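PDB 4ZXH: Abbfa_003403 from Acinetobacter baumannii, which is a four-domain nonribosomal peptide synthetase, with condensation, adenylation, carrier and thioesterase domains, that probably assembles and releases a small peptide product. Local coordinates for residues W87-R100 and P124-Q136. Residues are numbered along the deposited sequence; the frame is centred on the assembly and turned at random.
Sequences WDRVYPNIIFSDAR and PPLWRIHCYECGQ. With PX4 (1,2-dimyristoyl-sn-glycero-3-phosphocholine), chain C.
The Arg100 guanidinium lies flat against the Glu133 carboxylate, their planes 11° apart and Glu133 OE2 over its centre, while the Asp98 carboxylate sits at its edge. The stacked partner feels charge alone: Arg100 NH2 to Glu133 OE1 is a long 3.9 Å salt bridge with no N-H aimed at the oxygen. Asp98 instead is gripped side-on, NE to OD1 and NH2 to OD2, and its OD1 also takes the backbone N of Arg100 in an Asx turn. One arginine thus probably offsets two neighbouring acids where the strand ends.

Phe96 offers its ring edge to Cys131, CD1 lying 3.4 Å from CB; with CG anti to the backbone N (chi1 -178°), the ring meets this small residue edge-on. At the other end, Pro124 CG sits over one face of the Trp87 indole in a CH-pi contact, 3.9 Å from the five-ring centroid, while Trp87 NE1 is hydrogen-bonded to Ser74. Pro125, behind a cis peptide, sets its CD 3.5 Å from Val90 CG1 and lays its CB over a face of Trp127, whose rim meets Ile129 CD1. Branched Ile94 and Ile129 run side by side, touching through their CD1 atoms at 3.7 Å. With Trp127 they make an apolar wall for the phospholipid: Ile94 CG2 meets PX4 C10, and Trp127 CE3 approaches PX4 C22. On the reverse face, Ser97 and Ala99 are small enough to sit beside Tyr132, which packs on helix 104-115 and is hydrogen-bonded through its hydroxyl to Asp114.

Six backbone bonds alternate between the strands from Asn93 O to Ala99 N. Strands 94-98 and 127-135, parallel and joined through helix 104-115, form a beta-alpha-beta crossover in the condensation domain, with 94-98 outermost in the mixed sheet that continues into strand 138-146, where the lipid binds.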
loop_
_atom_site.group_PDB
_atom_site.type_symbol
_atom_site.label_atom_id
_atom_site.label_comp_id
_atom_site.label_asym_id
_atom_site.label_seq_id
_atom_site.Cartn_x
_atom_site.Cartn_y
_atom_site.Cartn_z
ATOM N N TRP A 87 -7.598 -14.956 37.336
ATOM C CA TRP A 87 -8.846 -14.803 38.075
ATOM C C TRP A 87 -9.121 -16.033 38.930
ATOM O O TRP A 87 -8.811 -17.142 38.520
ATOM C CB TRP A 87 -10.005 -14.575 37.109
ATOM C CG TRP A 87 -9.885 -13.316 36.341
ATOM C CD1 TRP A 87 -9.241 -13.138 35.153
ATOM C CD2 TRP A 87 -10.415 -12.040 36.706
ATOM N NE1 TRP A 87 -9.342 -11.824 34.752
ATOM C CE2 TRP A 87 -10.056 -11.131 35.694
ATOM C CE3 TRP A 87 -11.163 -11.578 37.792
ATOM C CZ2 TRP A 87 -10.422 -9.791 35.732
ATOM C CZ3 TRP A 87 -11.518 -10.244 37.830
ATOM C CH2 TRP A 87 -11.148 -9.365 36.806
ATOM N N ASP A 88 -9.710 -15.854 40.106
ATOM C CA ASP A 88 -10.020 -17.002 40.957
ATOM C C ASP A 88 -11.035 -17.921 40.280
ATOM O O ASP A 88 -11.076 -19.125 40.544
ATOM C CB ASP A 88 -10.549 -16.550 42.324
ATOM C CG ASP A 88 -11.887 -15.830 42.234
ATOM O OD1 ASP A 88 -12.235 -15.314 41.144
ATOM O OD2 ASP A 88 -12.590 -15.767 43.267
ATOM N N ARG A 89 -11.855 -17.345 39.405
ATOM C CA ARG A 89 -12.853 -18.117 38.677
ATOM C C ARG A 89 -13.366 -17.369 37.456
ATOM O O ARG A 89 -13.397 -16.148 37.430
ATOM C CB ARG A 89 -14.016 -18.480 39.592
ATOM C CG ARG A 89 -14.865 -17.302 39.956
ATOM C CD ARG A 89 -15.974 -17.712 40.891
ATOM N NE ARG A 89 -15.500 -18.230 42.180
ATOM C CZ ARG A 89 -15.321 -17.488 43.277
ATOM N NH1 ARG A 89 -15.546 -16.174 43.242
ATOM N NH2 ARG A 89 -14.898 -18.056 44.411
ATOM N N VAL A 90 -13.758 -18.122 36.439
ATOM C CA VAL A 90 -14.264 -17.565 35.194
ATOM C C VAL A 90 -15.573 -18.264 34.823
ATOM O O VAL A 90 -15.694 -19.481 34.976
ATOM C CB VAL A 90 -13.250 -17.741 34.055
ATOM C CG1 VAL A 90 -13.806 -17.178 32.773
ATOM C CG2 VAL A 90 -11.967 -17.042 34.392
ATOM N N TYR A 91 -16.569 -17.527 34.353
ATOM C CA TYR A 91 -17.756 -18.219 33.884
ATOM C C TYR A 91 -17.425 -18.734 32.487
ATOM O O TYR A 91 -17.022 -17.970 31.622
ATOM C CB TYR A 91 -19.000 -17.319 33.897
ATOM C CG TYR A 91 -20.305 -18.081 33.656
ATOM C CD1 TYR A 91 -20.820 -18.943 34.624
ATOM C CD2 TYR A 91 -21.023 -17.930 32.467
ATOM C CE1 TYR A 91 -22.002 -19.644 34.408
ATOM C CE2 TYR A 91 -22.209 -18.621 32.250
ATOM C CZ TYR A 91 -22.693 -19.477 33.223
ATOM O OH TYR A 91 -23.865 -20.170 33.017
ATOM N N PRO A 92 -17.545 -20.052 32.280
ATOM C CA PRO A 92 -17.158 -20.626 30.989
ATOM C C PRO A 92 -18.054 -20.108 29.901
ATOM O O PRO A 92 -19.244 -19.881 30.142
ATOM C CB PRO A 92 -17.364 -22.134 31.180
ATOM C CG PRO A 92 -17.440 -22.335 32.671
ATOM C CD PRO A 92 -18.052 -21.074 33.210
ATOM N N ASN A 93 -17.484 -19.915 28.721
ATOM C CA ASN A 93 -18.248 -19.506 27.562
ATOM C C ASN A 93 -18.504 -20.720 26.665
ATOM O O ASN A 93 -17.727 -21.049 25.748
ATOM C CB ASN A 93 -17.518 -18.393 26.816
ATOM C CG ASN A 93 -18.328 -17.838 25.687
ATOM O OD1 ASN A 93 -19.446 -18.289 25.443
ATOM N ND2 ASN A 93 -17.785 -16.847 24.990
ATOM N N ILE A 94 -19.608 -21.383 26.960
ATOM C CA ILE A 94 -20.019 -22.607 26.296
ATOM C C ILE A 94 -21.338 -22.393 25.551
ATOM O O ILE A 94 -22.392 -22.211 26.169
ATOM C CB ILE A 94 -20.151 -23.748 27.332
ATOM C CG1 ILE A 94 -18.782 -24.034 27.939
ATOM C CG2 ILE A 94 -20.706 -25.014 26.707
ATOM C CD1 ILE A 94 -18.752 -25.291 28.733
ATOM N N ILE A 95 -21.256 -22.397 24.221
ATOM C CA ILE A 95 -22.403 -22.187 23.332
ATOM C C ILE A 95 -22.973 -23.529 22.888
ATOM O O ILE A 95 -22.208 -24.445 22.572
ATOM C CB ILE A 95 -22.018 -21.395 22.075
ATOM C CG1 ILE A 95 -21.098 -20.235 22.422
ATOM C CG2 ILE A 95 -23.263 -20.854 21.386
ATOM C CD1 ILE A 95 -21.728 -19.273 23.351
ATOM N N PHE A 96 -24.301 -23.648 22.850
ATOM C CA PHE A 96 -24.940 -24.916 22.512
ATOM C C PHE A 96 -26.086 -24.734 21.530
ATOM O O PHE A 96 -27.079 -24.105 21.856
ATOM C CB PHE A 96 -25.438 -25.595 23.785
ATOM C CG PHE A 96 -26.062 -26.940 23.552
ATOM C CD1 PHE A 96 -25.295 -28.001 23.085
ATOM C CD2 PHE A 96 -27.417 -27.149 23.823
ATOM C CE1 PHE A 96 -25.860 -29.244 22.866
ATOM C CE2 PHE A 96 -28.001 -28.389 23.615
ATOM C CZ PHE A 96 -27.218 -29.443 23.132
ATOM N N SER A 97 -25.960 -25.307 20.337
ATOM C CA SER A 97 -26.911 -25.057 19.245
ATOM C C SER A 97 -27.559 -26.354 18.783
ATOM O O SER A 97 -26.979 -27.418 18.956
ATOM C CB SER A 97 -26.193 -24.421 18.070
ATOM O OG SER A 97 -25.087 -23.670 18.532
ATOM N N ASP A 98 -28.747 -26.270 18.191
ATOM C CA ASP A 98 -29.391 -27.435 17.581
ATOM C C ASP A 98 -28.964 -27.503 16.105
ATOM O O ASP A 98 -29.191 -26.567 15.356
ATOM C CB ASP A 98 -30.928 -27.347 17.727
ATOM C CG ASP A 98 -31.663 -28.609 17.233
ATOM O OD1 ASP A 98 -31.037 -29.467 16.580
ATOM O OD2 ASP A 98 -32.883 -28.751 17.498
ATOM N N ALA A 99 -28.333 -28.595 15.681
ATOM C CA ALA A 99 -27.962 -28.728 14.271
ATOM C C ALA A 99 -28.634 -29.925 13.604
ATOM O O ALA A 99 -28.220 -30.355 12.532
ATOM C CB ALA A 99 -26.463 -28.831 14.121
ATOM N N ARG A 100 -29.680 -30.451 14.223
ATOM C CA ARG A 100 -30.380 -31.592 13.651
ATOM C C ARG A 100 -30.963 -31.314 12.260
ATOM O O ARG A 100 -31.150 -32.238 11.472
ATOM C CB ARG A 100 -31.481 -32.055 14.606
ATOM C CG ARG A 100 -30.927 -32.798 15.816
ATOM C CD ARG A 100 -32.007 -33.197 16.783
ATOM N NE ARG A 100 -32.483 -32.082 17.591
ATOM C CZ ARG A 100 -33.358 -32.213 18.583
ATOM N NH1 ARG A 100 -33.845 -33.412 18.876
ATOM N NH2 ARG A 100 -33.748 -31.152 19.281
ATOM N N PRO A 124 -11.823 -12.216 30.194
ATOM C CA PRO A 124 -11.795 -13.682 30.282
ATOM C C PRO A 124 -13.169 -14.263 30.045
ATOM O O PRO A 124 -14.139 -13.576 30.326
ATOM C CB PRO A 124 -11.348 -13.935 31.716
ATOM C CG PRO A 124 -11.896 -12.791 32.460
ATOM C CD PRO A 124 -11.870 -11.604 31.531
ATOM N N PRO A 125 -13.256 -15.515 29.571
ATOM C CA PRO A 125 -12.126 -16.413 29.285
ATOM C C PRO A 125 -11.559 -16.208 27.888
ATOM O O PRO A 125 -12.251 -15.621 27.065
ATOM C CB PRO A 125 -12.750 -17.808 29.423
ATOM C CG PRO A 125 -14.200 -17.601 29.079
ATOM C CD PRO A 125 -14.561 -16.198 29.457
ATOM N N LEU A 126 -10.334 -16.668 27.624
ATOM C CA LEU A 126 -9.764 -16.561 26.272
ATOM C C LEU A 126 -9.891 -17.885 25.521
ATOM O O LEU A 126 -9.039 -18.252 24.709
ATOM C CB LEU A 126 -8.306 -16.133 26.304
ATOM C CG LEU A 126 -7.899 -14.901 27.109
ATOM C CD1 LEU A 126 -6.642 -14.334 26.554
ATOM C CD2 LEU A 126 -8.980 -13.847 27.201
ATOM N N TRP A 127 -10.974 -18.596 25.802
ATOM C CA TRP A 127 -11.276 -19.839 25.125
ATOM C C TRP A 127 -12.786 -20.049 25.151
ATOM O O TRP A 127 -13.479 -19.454 25.979
ATOM C CB TRP A 127 -10.535 -21.003 25.783
ATOM C CG TRP A 127 -10.723 -21.062 27.262
ATOM C CD1 TRP A 127 -10.034 -20.359 28.208
ATOM C CD2 TRP A 127 -11.647 -21.890 27.972
ATOM N NE1 TRP A 127 -10.483 -20.688 29.468
ATOM C CE2 TRP A 127 -11.471 -21.635 29.350
ATOM C CE3 TRP A 127 -12.604 -22.831 27.583
ATOM C CZ2 TRP A 127 -12.224 -22.281 30.338
ATOM C CZ3 TRP A 127 -13.354 -23.485 28.574
ATOM C CH2 TRP A 127 -13.163 -23.200 29.926
ATOM N N ARG A 128 -13.289 -20.860 24.219
ATOM C CA ARG A 128 -14.720 -21.158 24.104
ATOM C C ARG A 128 -14.933 -22.603 23.706
ATOM O O ARG A 128 -14.067 -23.229 23.090
ATOM C CB ARG A 128 -15.390 -20.295 23.059
ATOM C CG ARG A 128 -15.228 -18.823 23.235
ATOM C CD ARG A 128 -16.176 -18.133 22.294
ATOM N NE ARG A 128 -15.929 -18.457 20.891
ATOM C CZ ARG A 128 -15.286 -17.642 20.056
ATOM N NH1 ARG A 128 -14.826 -16.478 20.502
ATOM N NH2 ARG A 128 -15.122 -17.972 18.779
ATOM N N ILE A 129 -16.109 -23.116 24.037
ATOM C CA ILE A 129 -16.534 -24.419 23.574
ATOM C C ILE A 129 -17.832 -24.263 22.810
ATOM O O ILE A 129 -18.795 -23.702 23.344
ATOM C CB ILE A 129 -16.745 -25.396 24.735
ATOM C CG1 ILE A 129 -15.444 -25.573 25.507
ATOM C CG2 ILE A 129 -17.271 -26.723 24.208
ATOM C CD1 ILE A 129 -15.637 -26.168 26.871
ATOM N N HIS A 130 -17.866 -24.747 21.571
ATOM C CA HIS A 130 -19.071 -24.650 20.749
ATOM C C HIS A 130 -19.668 -26.039 20.563
ATOM O O HIS A 130 -19.001 -26.907 20.016
ATOM C CB HIS A 130 -18.755 -24.041 19.382
ATOM C CG HIS A 130 -18.372 -22.593 19.414
ATOM N ND1 HIS A 130 -19.285 -21.577 19.233
ATOM C CD2 HIS A 130 -17.165 -21.991 19.550
ATOM C CE1 HIS A 130 -18.663 -20.410 19.285
ATOM N NE2 HIS A 130 -17.376 -20.631 19.478
ATOM N N CYS A 131 -20.905 -26.254 21.002
ATOM C CA CYS A 131 -21.536 -27.576 20.885
ATOM C C CYS A 131 -22.726 -27.601 19.938
ATOM O O CYS A 131 -23.496 -26.655 19.872
ATOM C CB CYS A 131 -22.003 -28.081 22.245
ATOM S SG CYS A 131 -20.754 -27.975 23.498
ATOM N N TYR A 132 -22.884 -28.710 19.225
ATOM C CA TYR A 132 -23.959 -28.858 18.272
ATOM C C TYR A 132 -24.560 -30.239 18.374
ATOM O O TYR A 132 -23.848 -31.237 18.285
ATOM C CB TYR A 132 -23.451 -28.633 16.862
ATOM C CG TYR A 132 -22.689 -27.350 16.683
ATOM C CD1 TYR A 132 -23.318 -26.194 16.226
ATOM C CD2 TYR A 132 -21.334 -27.297 16.944
ATOM C CE1 TYR A 132 -22.611 -25.021 16.051
ATOM C CE2 TYR A 132 -20.619 -26.135 16.770
ATOM C CZ TYR A 132 -21.255 -25.010 16.327
ATOM O OH TYR A 132 -20.522 -23.872 16.175
ATOM N N GLU A 133 -25.872 -30.300 18.552
ATOM C CA GLU A 133 -26.593 -31.562 18.553
ATOM C C GLU A 133 -26.915 -31.974 17.107
ATOM O O GLU A 133 -27.520 -31.208 16.364
ATOM C CB GLU A 133 -27.866 -31.433 19.402
ATOM C CG GLU A 133 -28.691 -32.723 19.553
ATOM C CD GLU A 133 -29.874 -32.565 20.511
ATOM O OE1 GLU A 133 -30.196 -31.415 20.892
ATOM O OE2 GLU A 133 -30.486 -33.597 20.874
ATOM N N CYS A 134 -26.517 -33.183 16.714
ATOM C CA CYS A 134 -26.723 -33.667 15.340
ATOM C C CYS A 134 -27.765 -34.766 15.205
ATOM O O CYS A 134 -28.156 -35.126 14.091
ATOM C CB CYS A 134 -25.412 -34.192 14.776
ATOM S SG CYS A 134 -24.137 -32.981 14.848
ATOM N N GLY A 135 -28.186 -35.312 16.341
ATOM C CA GLY A 135 -29.120 -36.425 16.381
ATOM C C GLY A 135 -29.124 -36.934 17.803
ATOM O O GLY A 135 -28.447 -36.349 18.650
ATOM N N GLN A 136 -29.854 -38.006 18.097
ATOM C CA GLN A 136 -29.899 -38.414 19.488
ATOM C C GLN A 136 -28.537 -38.945 19.928
ATOM O O GLN A 136 -27.965 -39.842 19.306
ATOM C CB GLN A 136 -30.980 -39.449 19.761
ATOM C CG GLN A 136 -31.213 -39.584 21.263
ATOM C CD GLN A 136 -32.178 -40.692 21.637
ATOM O OE1 GLN A 136 -32.605 -41.483 20.789
ATOM N NE2 GLN A 136 -32.520 -40.763 22.923
HETATM O O1 PX4 C . -28.050 -30.608 28.081
HETATM O O2 PX4 C . -28.602 -32.328 26.202
HETATM P P1 PX4 C . -27.860 -31.979 27.470
HETATM O O3 PX4 C . -28.139 -33.133 28.566
HETATM C C1 PX4 C . -29.065 -33.014 29.648
HETATM C C2 PX4 C . -29.235 -34.394 30.291
HETATM N N1 PX4 C . -29.990 -34.358 31.563
HETATM C C3 PX4 C . -31.089 -33.379 31.495
HETATM C C4 PX4 C . -30.551 -35.695 31.826
HETATM C C5 PX4 C . -29.085 -34.012 32.670
HETATM O O4 PX4 C . -26.281 -32.232 27.225
HETATM C C6 PX4 C . -25.712 -32.608 25.967
HETATM C C7 PX4 C . -24.289 -32.062 25.905
HETATM C C8 PX4 C . -24.325 -30.768 26.714
HETATM O O5 PX4 C . -23.041 -30.150 26.734
HETATM C C9 PX4 C . -22.573 -29.405 27.896
HETATM O O6 PX4 C . -23.203 -29.433 28.939
HETATM C C10 PX4 C . -21.296 -28.610 27.804
HETATM C C11 PX4 C . -20.152 -29.328 28.503
HETATM C C12 PX4 C . -19.017 -29.556 27.515
HETATM C C13 PX4 C . -17.684 -29.395 28.231
HETATM C C14 PX4 C . -16.837 -30.646 28.062
HETATM C C15 PX4 C . -15.726 -30.621 29.095
HETATM C C16 PX4 C . -14.378 -30.687 28.407
HETATM C C17 PX4 C . -13.263 -30.400 29.396
HETATM C C18 PX4 C . -12.964 -28.902 29.438
HETATM C C19 PX4 C . -11.677 -28.557 28.707
HETATM C C20 PX4 C . -11.682 -27.084 28.313
HETATM C C21 PX4 C . -10.349 -26.687 27.677
HETATM C C22 PX4 C . -10.489 -25.548 26.680
HETATM O O7 PX4 C . -23.350 -32.984 26.480
HETATM C C23 PX4 C . -22.161 -33.196 25.644
HETATM O O8 PX4 C . -22.284 -33.023 24.446
HETATM C C24 PX4 C . -20.814 -33.596 26.255
HETATM C C25 PX4 C . -19.662 -33.816 25.260
HETATM C C26 PX4 C . -18.304 -34.032 25.953
HETATM C C27 PX4 C . -17.123 -34.150 24.969
HETATM C C28 PX4 C . -15.769 -34.417 25.634
HETATM C C29 PX4 C . -14.599 -34.530 24.641
HETATM C C30 PX4 C . -13.258 -34.859 25.314
HETATM C C31 PX4 C . -11.991 -34.294 24.626
HETATM C C32 PX4 C . -11.801 -32.805 24.953
HETATM C C33 PX4 C . -10.386 -32.235 24.776
HETATM C C34 PX4 C . -10.406 -30.708 24.647
HETATM C C35 PX4 C . -9.173 -29.969 25.175
HETATM C C36 PX4 C . -8.486 -29.158 24.087
#